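Local coordinates for putative immunoglobulin-blocking virulence protein (Mycoplasma mycoides subsp. capri, PDB 7ADK) that probably acts as an immunoglobulin-blocking virulence factor that helps the mycoplasma evade host antibodies, at residues L205-F211 / T245-Y249. Numbering follows the deposited sequence.
Sequences LFNNSIF and TLERY
The phenol of Tyr249 reaches from helix 247-253 into the N-terminal end of helix 209-218, where Asn208 is the N-cap, and its hydroxyl is gripped by two hydrogen bonds. Tyr249 OH donates to Leu205 O (2.6 Å), meeting the oxygen in the carbonyl plane with the acceptor at the edge of the phenol ring. Tyr249 OH also accepts from Asn208 ND2 (3.0 Å), with an N-H...O angle of 155° and the oxygen close to the amide plane.

Apolar contacts flank the ring that carries this hydroxyl. Phe206 CE1 meets Tyr249 CE1 at the edge of the tyrosine ring (3.9 Å), the two side chains passing in opposite directions, and Leu205 CD2 also touches CE1. The Phe211 side chain runs at about a right angle to that of Tyr249 and brings CD2 near the hydroxyl. Alongside, Leu205 CA lies over one face of the Arg248 guanidinium, and Leu205 CG is 3.7 Å from Arg248 NH2. In the first turn of helix 209-218, Ile210 CG2 lies 3.6 Å from Thr245 OG1, which is hydrogen-bonded to Ala241 O.

Outside partners hold the Arg248 guanidinium and the Asn208 amide: Arg248 NE and NH1 bond to Ala318 O and Val203 O, and Asn208 ND2 also bonds to Gly204 O. Asn208 CG sits between the backbone N and the carbonyl carbon (chi1 67°), which turns the amide back over the helix start, and Asn208 OD1 accepts from Phe211 N (3.0 Å), the donor standing above the plane of the side-chain carbonyl.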
loop_
_atom_site.group_PDB
_atom_site.type_symbol
_atom_site.label_atom_id
_atom_site.label_comp_id
_atom_site.label_asym_id
_atom_site.label_seq_id
_atom_site.Cartn_x
_atom_site.Cartn_y
_atom_site.Cartn_z
ATOM N N LEU A 205 34.299 -7.104 29.199
ATOM C CA LEU A 205 33.661 -8.231 29.896
ATOM C C LEU A 205 33.433 -8.014 31.399
ATOM O O LEU A 205 32.412 -8.459 31.910
ATOM C CB LEU A 205 34.455 -9.525 29.666
ATOM C CG LEU A 205 34.121 -10.181 28.324
ATOM C CD1 LEU A 205 35.220 -11.146 27.897
ATOM C CD2 LEU A 205 32.809 -10.947 28.431
ATOM N N PHE A 206 34.323 -7.316 32.102
ATOM C CA PHE A 206 34.177 -7.013 33.532
ATOM C C PHE A 206 34.172 -5.512 33.794
ATOM O O PHE A 206 34.512 -5.060 34.888
ATOM C CB PHE A 206 35.217 -7.768 34.369
ATOM C CG PHE A 206 35.257 -9.254 34.106
ATOM C CD1 PHE A 206 34.079 -10.014 34.126
ATOM C CD2 PHE A 206 36.462 -9.873 33.763
ATOM C CE1 PHE A 206 34.095 -11.369 33.782
ATOM C CE2 PHE A 206 36.480 -11.225 33.413
ATOM C CZ PHE A 206 35.299 -11.974 33.414
ATOM N N ASN A 207 33.772 -4.737 32.789
ATOM C CA ASN A 207 33.470 -3.319 32.898
ATOM C C ASN A 207 32.421 -2.931 31.842
ATOM O O ASN A 207 32.765 -2.506 30.742
ATOM C CB ASN A 207 34.755 -2.508 32.782
ATOM C CG ASN A 207 34.543 -1.030 32.899
ATOM O OD1 ASN A 207 33.616 -0.548 33.402
ATOM N ND2 ASN A 207 35.369 -0.264 32.459
ATOM N N ASN A 208 31.145 -3.124 32.163
ATOM C CA ASN A 208 30.018 -2.810 31.291
ATOM C C ASN A 208 28.764 -2.487 32.101
ATOM O O ASN A 208 28.675 -2.802 33.275
ATOM C CB ASN A 208 29.769 -3.932 30.268
ATOM C CG ASN A 208 29.286 -5.232 30.867
ATOM O OD1 ASN A 208 28.174 -5.331 31.358
ATOM N ND2 ASN A 208 30.090 -6.259 30.826
ATOM N N SER A 209 27.779 -1.866 31.474
ATOM C CA SER A 209 26.595 -1.330 32.140
ATOM C C SER A 209 25.806 -2.349 32.976
ATOM O O SER A 209 25.431 -2.033 34.104
ATOM C CB SER A 209 25.722 -0.647 31.096
ATOM O OG SER A 209 24.621 -0.010 31.667
ATOM N N ILE A 210 25.600 -3.591 32.516
ATOM C CA ILE A 210 24.880 -4.622 33.293
ATOM C C ILE A 210 25.754 -5.169 34.428
ATOM O O ILE A 210 25.335 -5.193 35.585
ATOM C CB ILE A 210 24.317 -5.720 32.355
ATOM C CG1 ILE A 210 23.073 -5.223 31.582
ATOM C CG2 ILE A 210 24.004 -7.042 33.043
ATOM C CD1 ILE A 210 21.809 -4.953 32.396
ATOM N N PHE A 211 27.001 -5.529 34.134
ATOM C CA PHE A 211 27.958 -6.016 35.124
ATOM C C PHE A 211 28.200 -5.013 36.267
ATOM O O PHE A 211 28.267 -5.395 37.434
ATOM C CB PHE A 211 29.255 -6.359 34.390
ATOM C CG PHE A 211 30.290 -7.035 35.249
ATOM C CD1 PHE A 211 31.210 -6.272 35.989
ATOM C CD2 PHE A 211 30.346 -8.435 35.301
ATOM C CE1 PHE A 211 32.174 -6.907 36.782
ATOM C CE2 PHE A 211 31.305 -9.065 36.102
ATOM C CZ PHE A 211 32.217 -8.304 36.845
ATOM N N THR A 245 24.007 -8.950 26.937
ATOM C CA THR A 245 25.236 -9.136 27.730
ATOM C C THR A 245 25.359 -10.531 28.344
ATOM O O THR A 245 26.458 -11.052 28.417
ATOM C CB THR A 245 25.347 -8.120 28.868
ATOM O OG1 THR A 245 24.175 -8.136 29.638
ATOM C CG2 THR A 245 25.581 -6.707 28.378
ATOM N N LEU A 246 24.264 -11.189 28.748
ATOM C CA LEU A 246 24.272 -12.549 29.321
ATOM C C LEU A 246 25.009 -13.551 28.426
ATOM O O LEU A 246 25.837 -14.310 28.922
ATOM C CB LEU A 246 22.825 -13.002 29.605
ATOM C CG LEU A 246 22.628 -14.471 30.036
ATOM C CD1 LEU A 246 23.363 -14.838 31.316
ATOM C CD2 LEU A 246 21.164 -14.773 30.242
ATOM N N GLU A 247 24.777 -13.497 27.119
ATOM C CA GLU A 247 25.377 -14.377 26.122
ATOM C C GLU A 247 26.912 -14.371 26.166
ATOM O O GLU A 247 27.536 -15.401 25.907
ATOM C CB GLU A 247 24.899 -13.966 24.723
ATOM C CG GLU A 247 23.517 -14.488 24.299
ATOM C CD GLU A 247 22.300 -14.035 25.121
ATOM O OE1 GLU A 247 22.379 -13.038 25.863
ATOM O OE2 GLU A 247 21.244 -14.691 25.017
ATOM N N ARG A 248 27.537 -13.251 26.542
ATOM C CA ARG A 248 28.994 -13.088 26.569
ATOM C C ARG A 248 29.689 -13.932 27.635
ATOM O O ARG A 248 30.877 -14.209 27.530
ATOM C CB ARG A 248 29.332 -11.620 26.798
ATOM C CG ARG A 248 28.722 -10.671 25.762
ATOM C CD ARG A 248 29.095 -9.230 26.075
ATOM N NE ARG A 248 30.539 -9.028 25.969
ATOM C CZ ARG A 248 31.200 -7.923 26.203
ATOM N NH1 ARG A 248 30.644 -6.855 26.654
ATOM N NH2 ARG A 248 32.457 -7.896 25.945
ATOM N N TYR A 249 28.946 -14.350 28.651
ATOM C CA TYR A 249 29.381 -15.278 29.694
ATOM C C TYR A 249 28.793 -16.683 29.519
ATOM O O TYR A 249 29.414 -17.649 29.940
ATOM C CB TYR A 249 29.000 -14.710 31.066
ATOM C CG TYR A 249 29.258 -13.230 31.255
ATOM C CD1 TYR A 249 30.508 -12.763 31.698
ATOM C CD2 TYR A 249 28.236 -12.316 30.953
ATOM C CE1 TYR A 249 30.741 -11.380 31.802
ATOM C CE2 TYR A 249 28.462 -10.936 31.066
ATOM C CZ TYR A 249 29.722 -10.466 31.470
ATOM O OH TYR A 249 29.939 -9.134 31.542
#